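Local structure of sulfur oxidation protein soxB (2WDD) at residues T133-G145 and W166-G178. The protein is a thiosulfohydrolase of bacterial sulfur oxidation, a two-manganese enzyme of the 5'-nucleotidase family that hydrolyses a sulfur-sulfur bond. Residues are numbered along the deposited sequence; the frame is centred on the assembly and turned at random.
Sequences TWTNSGLSLLTRG and WTLGRERVEELLG
R172 leaves its helix with CG anti to the backbone N (chi1 -178°), bends at chi2 (57°) and turns the edge of its guanidinium to the T143 and R144 carbonyls. NE gives a nearly straight hydrogen bond to R144 O (2.9 Å), and NH2 a more bent one (139°) to T143 O (2.9 Å); both acceptors lie in the guanidinium plane. R144, which follows helix 138-143 in a Schellman motif, bends at chi3 and stacks its own guanidinium flat over one face of R172, centres 3.7 Å apart. E175 OE1 probably eases the closeness of the two positive charges: it forms a salt bridge with R172 NH1 (3.2 Å) and reaches R144 NH1 through a water. A leucine in place of R172 would probably leave the T143 and R144 carbonyls without these donors and the R144 guanidinium free to turn. Further along helix 170-179, L176 CB makes an off-centre CH-pi contact with the six-membered ring of W134 (4.1 Å to its centroid), while V173 CG1 and L177 CD2 meet the ring edge. T135 CG2 touches L168 CG (3.9 Å). W134 NE1 is hydrogen-bonded to Q152 of helix 146-155, and T135 lies near manganese ligand H38; the contact thus packs 3-10 segment 166-168 and helix 170-179 against the loop and short helix following strand 124-129.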
ATOM      1  N   THR A 133      -8.610  -1.066  -1.899  1.00  9.74           N
ATOM      2  CA  THR A 133      -8.995  -0.979  -3.289  1.00  9.35           C
ATOM      3  C   THR A 133      -9.819   0.269  -3.593  1.00 10.88           C
ATOM      4  O   THR A 133      -9.614   0.921  -4.611  1.00  9.70           O
ATOM      5  CB  THR A 133      -9.834  -2.220  -3.668  1.00 14.62           C
ATOM      6  OG1 THR A 133      -9.144  -3.404  -3.255  1.00 17.92           O
ATOM      7  CG2 THR A 133     -10.112  -2.263  -5.174  1.00 13.34           C
ATOM      8  N   TRP A 134     -10.804   0.527  -2.743  1.00 10.94           N
ATOM      9  CA  TRP A 134     -11.816   1.543  -3.015  1.00 10.63           C
ATOM     10  C   TRP A 134     -11.445   3.000  -2.911  1.00 13.48           C
ATOM     11  O   TRP A 134     -12.214   3.866  -3.353  1.00 13.02           O
ATOM     12  CB  TRP A 134     -13.019   1.336  -2.092  1.00  9.68           C
ATOM     13  CG  TRP A 134     -13.740   0.027  -2.246  1.00 10.72           C
ATOM     14  CD1 TRP A 134     -13.593  -0.901  -3.249  1.00 13.27           C
ATOM     15  CD2 TRP A 134     -14.804  -0.439  -1.417  1.00 10.77           C
ATOM     16  NE1 TRP A 134     -14.480  -1.939  -3.062  1.00 12.94           N
ATOM     17  CE2 TRP A 134     -15.238  -1.677  -1.947  1.00 13.96           C
ATOM     18  CE3 TRP A 134     -15.394   0.038  -0.245  1.00 11.93           C
ATOM     19  CZ2 TRP A 134     -16.230  -2.440  -1.331  1.00 13.39           C
ATOM     20  CZ3 TRP A 134     -16.395  -0.708   0.354  1.00 13.44           C
ATOM     21  CH2 TRP A 134     -16.805  -1.934  -0.197  1.00 14.08           C
ATOM     22  N   THR A 135     -10.324   3.270  -2.251  1.00  9.20           N
ATOM     23  CA  THR A 135      -9.957   4.627  -1.894  1.00  8.68           C
ATOM     24  C   THR A 135      -8.690   5.154  -2.528  1.00 11.92           C
ATOM     25  O   THR A 135      -7.943   4.419  -3.186  1.00 12.13           O
ATOM     26  CB  THR A 135      -9.818   4.691  -0.354  1.00 11.63           C
ATOM     27  OG1 THR A 135      -8.917   3.657   0.082  1.00 10.61           O
ATOM     28  CG2 THR A 135     -11.175   4.456   0.313  1.00 12.04           C
ATOM     29  N   ASN A 136      -8.447   6.442  -2.279  1.00  9.86           N
ATOM     30  CA  ASN A 136      -7.184   7.105  -2.624  1.00  9.04           C
ATOM     31  C   ASN A 136      -6.872   7.347  -4.095  1.00 12.84           C
ATOM     32  O   ASN A 136      -5.752   7.120  -4.552  1.00 11.78           O
ATOM     33  CB  ASN A 136      -6.023   6.413  -1.915  1.00  9.84           C
ATOM     34  CG  ASN A 136      -6.375   6.029  -0.494  1.00 13.13           C
ATOM     35  OD1 ASN A 136      -6.371   4.854  -0.136  1.00  9.83           O
ATOM     36  ND2 ASN A 136      -6.716   7.024   0.318  1.00 10.49           N
ATOM     37  N   SER A 137      -7.851   7.865  -4.828  1.00 10.00           N
ATOM     38  CA  SER A 137      -7.638   8.186  -6.230  1.00  9.69           C
ATOM     39  C   SER A 137      -8.687   9.198  -6.633  1.00 12.39           C
ATOM     40  O   SER A 137      -9.644   9.415  -5.907  1.00 12.07           O
ATOM     41  CB  SER A 137      -7.767   6.939  -7.105  1.00 12.73           C
ATOM     42  OG  SER A 137      -9.132   6.547  -7.227  1.00 12.94           O
ATOM     43  N   GLY A 138      -8.493   9.819  -7.789  1.00 11.61           N
ATOM     44  CA  GLY A 138      -9.459  10.784  -8.285  1.00 12.10           C
ATOM     45  C   GLY A 138     -10.810  10.120  -8.486  1.00 15.65           C
ATOM     46  O   GLY A 138     -11.834  10.609  -7.999  1.00 15.53           O
ATOM     47  N   LEU A 139     -10.819   8.997  -9.202  1.00 12.61           N
ATOM     48  CA  LEU A 139     -12.055   8.273  -9.469  1.00 13.15           C
ATOM     49  C   LEU A 139     -12.784   7.959  -8.173  1.00 16.44           C
ATOM     50  O   LEU A 139     -14.011   8.095  -8.081  1.00 15.72           O
ATOM     51  CB  LEU A 139     -11.766   6.965 -10.201  1.00 14.16           C
ATOM     52  CG  LEU A 139     -12.967   6.060 -10.483  1.00 19.14           C
ATOM     53  CD1 LEU A 139     -13.841   6.655 -11.594  1.00 19.90           C
ATOM     54  CD2 LEU A 139     -12.482   4.663 -10.878  1.00 21.01           C
ATOM     55  N   SER A 140     -12.034   7.529  -7.166  1.00 12.87           N
ATOM     56  CA  SER A 140     -12.637   7.189  -5.889  1.00 10.64           C
ATOM     57  C   SER A 140     -13.245   8.399  -5.193  1.00 15.21           C
ATOM     58  O   SER A 140     -14.371   8.340  -4.706  1.00 14.81           O
ATOM     59  CB  SER A 140     -11.601   6.554  -4.957  1.00 11.61           C
ATOM     60  OG  SER A 140     -12.158   6.333  -3.680  1.00 12.60           O
ATOM     61  N   LEU A 141     -12.474   9.476  -5.080  1.00 12.21           N
ATOM     62  CA  LEU A 141     -12.964  10.653  -4.366  1.00 11.91           C
ATOM     63  C   LEU A 141     -14.193  11.234  -5.043  1.00 15.88           C
ATOM     64  O   LEU A 141     -15.124  11.685  -4.373  1.00 14.98           O
ATOM     65  CB  LEU A 141     -11.878  11.722  -4.247  1.00 12.19           C
ATOM     66  CG  LEU A 141     -10.753  11.425  -3.256  1.00 15.55           C
ATOM     67  CD1 LEU A 141      -9.653  12.460  -3.419  1.00 16.43           C
ATOM     68  CD2 LEU A 141     -11.259  11.384  -1.822  1.00 15.97           C
ATOM     69  N   LEU A 142     -14.190  11.218  -6.373  1.00 13.36           N
ATOM     70  CA  LEU A 142     -15.304  11.779  -7.138  1.00 14.24           C
ATOM     71  C   LEU A 142     -16.594  10.985  -7.040  1.00 19.00           C
ATOM     72  O   LEU A 142     -17.659  11.485  -7.412  1.00 18.68           O
ATOM     73  CB  LEU A 142     -14.911  11.943  -8.605  1.00 14.89           C
ATOM     74  CG  LEU A 142     -13.956  13.109  -8.892  1.00 20.11           C
ATOM     75  CD1 LEU A 142     -13.302  12.981 -10.275  1.00 20.50           C
ATOM     76  CD2 LEU A 142     -14.687  14.441  -8.757  1.00 22.12           C
ATOM     77  N   THR A 143     -16.498   9.734  -6.599  1.00 14.68           N
ATOM     78  CA  THR A 143     -17.667   8.859  -6.515  1.00 13.91           C
ATOM     79  C   THR A 143     -17.826   8.233  -5.134  1.00 16.93           C
ATOM     80  O   THR A 143     -18.615   7.298  -4.955  1.00 16.67           O
ATOM     81  CB  THR A 143     -17.593   7.756  -7.585  1.00 17.42           C
ATOM     82  OG1 THR A 143     -16.457   6.906  -7.325  1.00 16.11           O
ATOM     83  CG2 THR A 143     -17.444   8.368  -8.962  1.00 17.36           C
ATOM     84  N   ARG A 144     -17.052   8.720  -4.167  1.00 13.99           N
ATOM     85  CA  ARG A 144     -17.055   8.148  -2.828  1.00 12.90           C
ATOM     86  C   ARG A 144     -16.908   6.623  -2.899  1.00 15.65           C
ATOM     87  O   ARG A 144     -17.620   5.881  -2.214  1.00 14.30           O
ATOM     88  CB  ARG A 144     -18.289   8.564  -2.024  1.00 15.37           C
ATOM     89  CG  ARG A 144     -18.230  10.012  -1.532  1.00 18.95           C
ATOM     90  CD  ARG A 144     -19.554  10.443  -0.903  1.00 20.25           C
ATOM     91  NE  ARG A 144     -20.675  10.161  -1.798  1.00 24.13           N
ATOM     92  CZ  ARG A 144     -21.781   9.521  -1.431  1.00 36.43           C
ATOM     93  NH1 ARG A 144     -21.926   9.099  -0.182  1.00 23.30           N
ATOM     94  NH2 ARG A 144     -22.744   9.305  -2.315  1.00 27.23           N
ATOM     95  N   GLY A 145     -15.984   6.169  -3.746  1.00 12.17           N
ATOM     96  CA  GLY A 145     -15.674   4.759  -3.916  1.00 11.44           C
ATOM     97  C   GLY A 145     -16.541   3.970  -4.884  1.00 16.17           C
ATOM     98  O   GLY A 145     -16.155   2.888  -5.322  1.00 14.54           O
ATOM     99  N   TRP A 166     -12.601   1.582   5.040  1.00  9.72           N
ATOM    100  CA  TRP A 166     -13.318   2.157   6.168  1.00 10.11           C
ATOM    101  C   TRP A 166     -13.221   3.665   6.317  1.00 12.07           C
ATOM    102  O   TRP A 166     -13.957   4.240   7.117  1.00 11.48           O
ATOM    103  CB  TRP A 166     -12.944   1.447   7.459  1.00 10.17           C
ATOM    104  CG  TRP A 166     -13.357   0.005   7.396  1.00 11.11           C
ATOM    105  CD1 TRP A 166     -12.575  -1.050   7.025  1.00 13.76           C
ATOM    106  CD2 TRP A 166     -14.685  -0.513   7.552  1.00 10.86           C
ATOM    107  NE1 TRP A 166     -13.329  -2.202   6.963  1.00 12.87           N
ATOM    108  CE2 TRP A 166     -14.626  -1.900   7.288  1.00 13.66           C
ATOM    109  CE3 TRP A 166     -15.915   0.055   7.903  1.00 12.20           C
ATOM    110  CZ2 TRP A 166     -15.742  -2.733   7.397  1.00 13.02           C
ATOM    111  CZ3 TRP A 166     -17.029  -0.770   7.978  1.00 13.63           C
ATOM    112  CH2 TRP A 166     -16.931  -2.151   7.738  1.00 13.89           C
ATOM    113  N   THR A 167     -12.318   4.306   5.570  1.00  9.85           N
ATOM    114  CA  THR A 167     -12.199   5.762   5.656  1.00  8.97           C
ATOM    115  C   THR A 167     -13.333   6.436   4.897  1.00 12.82           C
ATOM    116  O   THR A 167     -13.438   7.664   4.885  1.00 12.14           O
ATOM    117  CB  THR A 167     -10.810   6.287   5.236  1.00 11.11           C
ATOM    118  OG1 THR A 167     -10.575   6.010   3.856  1.00 10.41           O
ATOM    119  CG2 THR A 167      -9.717   5.660   6.095  1.00 12.29           C
ATOM    120  N   LEU A 168     -14.199   5.626   4.292  1.00 11.29           N
ATOM    121  CA  LEU A 168     -15.393   6.147   3.633  1.00 11.02           C
ATOM    122  C   LEU A 168     -16.501   6.247   4.679  1.00 15.36           C
ATOM    123  O   LEU A 168     -17.544   6.846   4.425  1.00 15.31           O
ATOM    124  CB  LEU A 168     -15.856   5.223   2.508  1.00 10.77           C
ATOM    125  CG  LEU A 168     -14.924   5.142   1.296  1.00 13.40           C
ATOM    126  CD1 LEU A 168     -15.356   4.025   0.368  1.00 13.66           C
ATOM    127  CD2 LEU A 168     -14.867   6.470   0.555  1.00 15.28           C
ATOM    128  N   GLY A 169     -16.272   5.645   5.842  1.00 12.69           N
ATOM    129  CA  GLY A 169     -17.245   5.597   6.925  1.00 12.97           C
ATOM    130  C   GLY A 169     -18.056   4.308   6.858  1.00 17.55           C
ATOM    131  O   GLY A 169     -18.288   3.782   5.774  1.00 16.24           O
ATOM    132  N   ARG A 170     -18.491   3.814   8.017  1.00 16.67           N
ATOM    133  CA  ARG A 170     -19.251   2.568   8.063  0.50 17.06           C
ATOM    134  C   ARG A 170     -20.495   2.576   7.181  1.00 21.57           C
ATOM    135  O   ARG A 170     -20.769   1.593   6.491  1.00 21.82           O
ATOM    136  CB  ARG A 170     -19.595   2.173   9.500  0.50 17.56           C
ATOM    137  CG  ARG A 170     -20.178   0.776   9.638  0.50 26.96           C
ATOM    138  CD  ARG A 170     -20.861   0.610  10.985  0.50 31.15           C
ATOM    139  NE  ARG A 170     -21.494  -0.698  11.128  0.50 39.51           N
ATOM    140  CZ  ARG A 170     -21.654  -1.321  12.291  0.50 51.24           C
ATOM    141  NH1 ARG A 170     -22.243  -2.509  12.336  0.50 37.17           N
ATOM    142  NH2 ARG A 170     -21.222  -0.755  13.409  0.50 35.79           N
ATOM    143  N   GLU A 171     -21.245   3.673   7.198  1.00 19.00           N
ATOM    144  CA  GLU A 171     -22.448   3.773   6.377  1.00 19.04           C
ATOM    145  C   GLU A 171     -22.191   3.563   4.892  1.00 22.01           C
ATOM    146  O   GLU A 171     -22.889   2.785   4.235  1.00 22.15           O
ATOM    147  CB  GLU A 171     -23.155   5.109   6.606  1.00 20.88           C
ATOM    148  CG  GLU A 171     -23.723   5.273   8.006  1.00 35.46           C
ATOM    149  CD  GLU A 171     -24.509   6.561   8.165  1.00 66.91           C
ATOM    150  OE1 GLU A 171     -25.255   6.924   7.229  1.00 65.90           O
ATOM    151  OE2 GLU A 171     -24.373   7.213   9.222  1.00 66.07           O
ATOM    152  N   ARG A 172     -21.204   4.273   4.349  1.00 16.27           N
ATOM    153  CA  ARG A 172     -20.891   4.154   2.929  1.00 15.41           C
ATOM    154  C   ARG A 172     -20.356   2.770   2.592  1.00 16.49           C
ATOM    155  O   ARG A 172     -20.636   2.239   1.519  1.00 16.25           O
ATOM    156  CB  ARG A 172     -19.881   5.215   2.502  1.00 15.13           C
ATOM    157  CG  ARG A 172     -19.532   5.192   1.024  1.00 16.18           C
ATOM    158  CD  ARG A 172     -20.758   5.341   0.121  1.00 14.06           C
ATOM    159  NE  ARG A 172     -20.391   5.706  -1.243  1.00 14.53           N
ATOM    160  CZ  ARG A 172     -21.268   5.944  -2.214  1.00 20.69           C
ATOM    161  NH1 ARG A 172     -22.572   5.834  -1.980  1.00 18.55           N
ATOM    162  NH2 ARG A 172     -20.848   6.314  -3.411  1.00 18.71           N
ATOM    163  N   VAL A 173     -19.557   2.197   3.489  1.00 14.48           N
ATOM    164  CA  VAL A 173     -19.019   0.863   3.237  1.00 13.71           C
ATOM    165  C   VAL A 173     -20.170  -0.128   3.100  1.00 18.91           C
ATOM    166  O   VAL A 173     -20.196  -0.947   2.182  1.00 16.70           O
ATOM    167  CB  VAL A 173     -18.005   0.430   4.312  1.00 16.15           C
ATOM    168  CG1 VAL A 173     -17.675  -1.061   4.160  1.00 15.32           C
ATOM    169  CG2 VAL A 173     -16.728   1.288   4.223  1.00 16.04           C
ATOM    170  N   GLU A 174     -21.148  -0.033   3.991  1.00 18.50           N
ATOM    171  CA  GLU A 174     -22.296  -0.942   3.905  1.00 19.01           C
ATOM    172  C   GLU A 174     -23.088  -0.748   2.610  1.00 21.77           C
ATOM    173  O   GLU A 174     -23.521  -1.719   1.982  1.00 20.75           O
ATOM    174  CB  GLU A 174     -23.134  -0.885   5.179  1.00 20.81           C
ATOM    175  CG  GLU A 174     -22.273  -1.171   6.409  1.00 33.86           C
ATOM    176  CD  GLU A 174     -23.048  -1.675   7.609  1.00 59.09           C
ATOM    177  OE1 GLU A 174     -22.563  -1.472   8.744  1.00 48.72           O
ATOM    178  OE2 GLU A 174     -24.111  -2.306   7.423  1.00 58.59           O
ATOM    179  N   GLU A 175     -23.228   0.499   2.170  1.00 17.99           N
ATOM    180  CA  GLU A 175     -23.905   0.799   0.914  0.50 17.51           C
ATOM    181  C   GLU A 175     -23.138   0.152  -0.234  1.00 20.56           C
ATOM    182  O   GLU A 175     -23.717  -0.483  -1.123  1.00 20.41           O
ATOM    183  CB  GLU A 175     -23.942   2.313   0.683  0.50 18.91           C
ATOM    184  CG  GLU A 175     -25.199   3.001   1.176  0.50 25.78           C
ATOM    185  CD  GLU A 175     -25.260   4.458   0.765  0.50 39.27           C
ATOM    186  OE1 GLU A 175     -24.197   5.115   0.723  0.50 17.78           O
ATOM    187  OE2 GLU A 175     -26.374   4.944   0.477  0.50 37.70           O
ATOM    188  N   LEU A 176     -21.819   0.331  -0.219  1.00 15.11           N
ATOM    189  CA  LEU A 176     -20.987  -0.211  -1.276  1.00 14.07           C
ATOM    190  C   LEU A 176     -20.939  -1.733  -1.289  1.00 16.46           C
ATOM    191  O   LEU A 176     -20.842  -2.340  -2.349  1.00 15.15           O
ATOM    192  CB  LEU A 176     -19.584   0.396  -1.224  1.00 13.78           C
ATOM    193  CG  LEU A 176     -19.548   1.881  -1.597  1.00 16.99           C
ATOM    194  CD1 LEU A 176     -18.120   2.425  -1.476  1.00 16.29           C
ATOM    195  CD2 LEU A 176     -20.087   2.061  -3.011  1.00 17.87           C
ATOM    196  N   LEU A 177     -21.044  -2.344  -0.115  1.00 13.79           N
ATOM    197  CA  LEU A 177     -21.050  -3.804  -0.035  1.00 14.50           C
ATOM    198  C   LEU A 177     -22.336  -4.332  -0.663  1.00 18.27           C
ATOM    199  O   LEU A 177     -22.381  -5.461  -1.151  1.00 17.14           O
ATOM    200  CB  LEU A 177     -20.886  -4.265   1.411  1.00 14.60           C
ATOM    201  CG  LEU A 177     -19.440  -4.198   1.921  1.00 18.75           C
ATOM    202  CD1 LEU A 177     -19.325  -4.623   3.383  1.00 19.75           C
ATOM    203  CD2 LEU A 177     -18.512  -5.024   1.047  1.00 19.45           C
ATOM    204  N   GLY A 178     -23.376  -3.501  -0.681  1.00 15.62           N
ATOM    205  CA  GLY A 178     -24.618  -3.899  -1.318  1.00 15.26           C
ATOM    206  C   GLY A 178     -24.411  -3.979  -2.819  1.00 19.72           C
ATOM    207  O   GLY A 178     -24.982  -4.838  -3.499  1.00 20.94           O
TER
HETATM  208  O   HOH W   1      -9.093   7.901   2.388  1.00 11.30           O
HETATM  209  O   HOH W   2     -24.654   7.784   0.102  1.00 33.88           O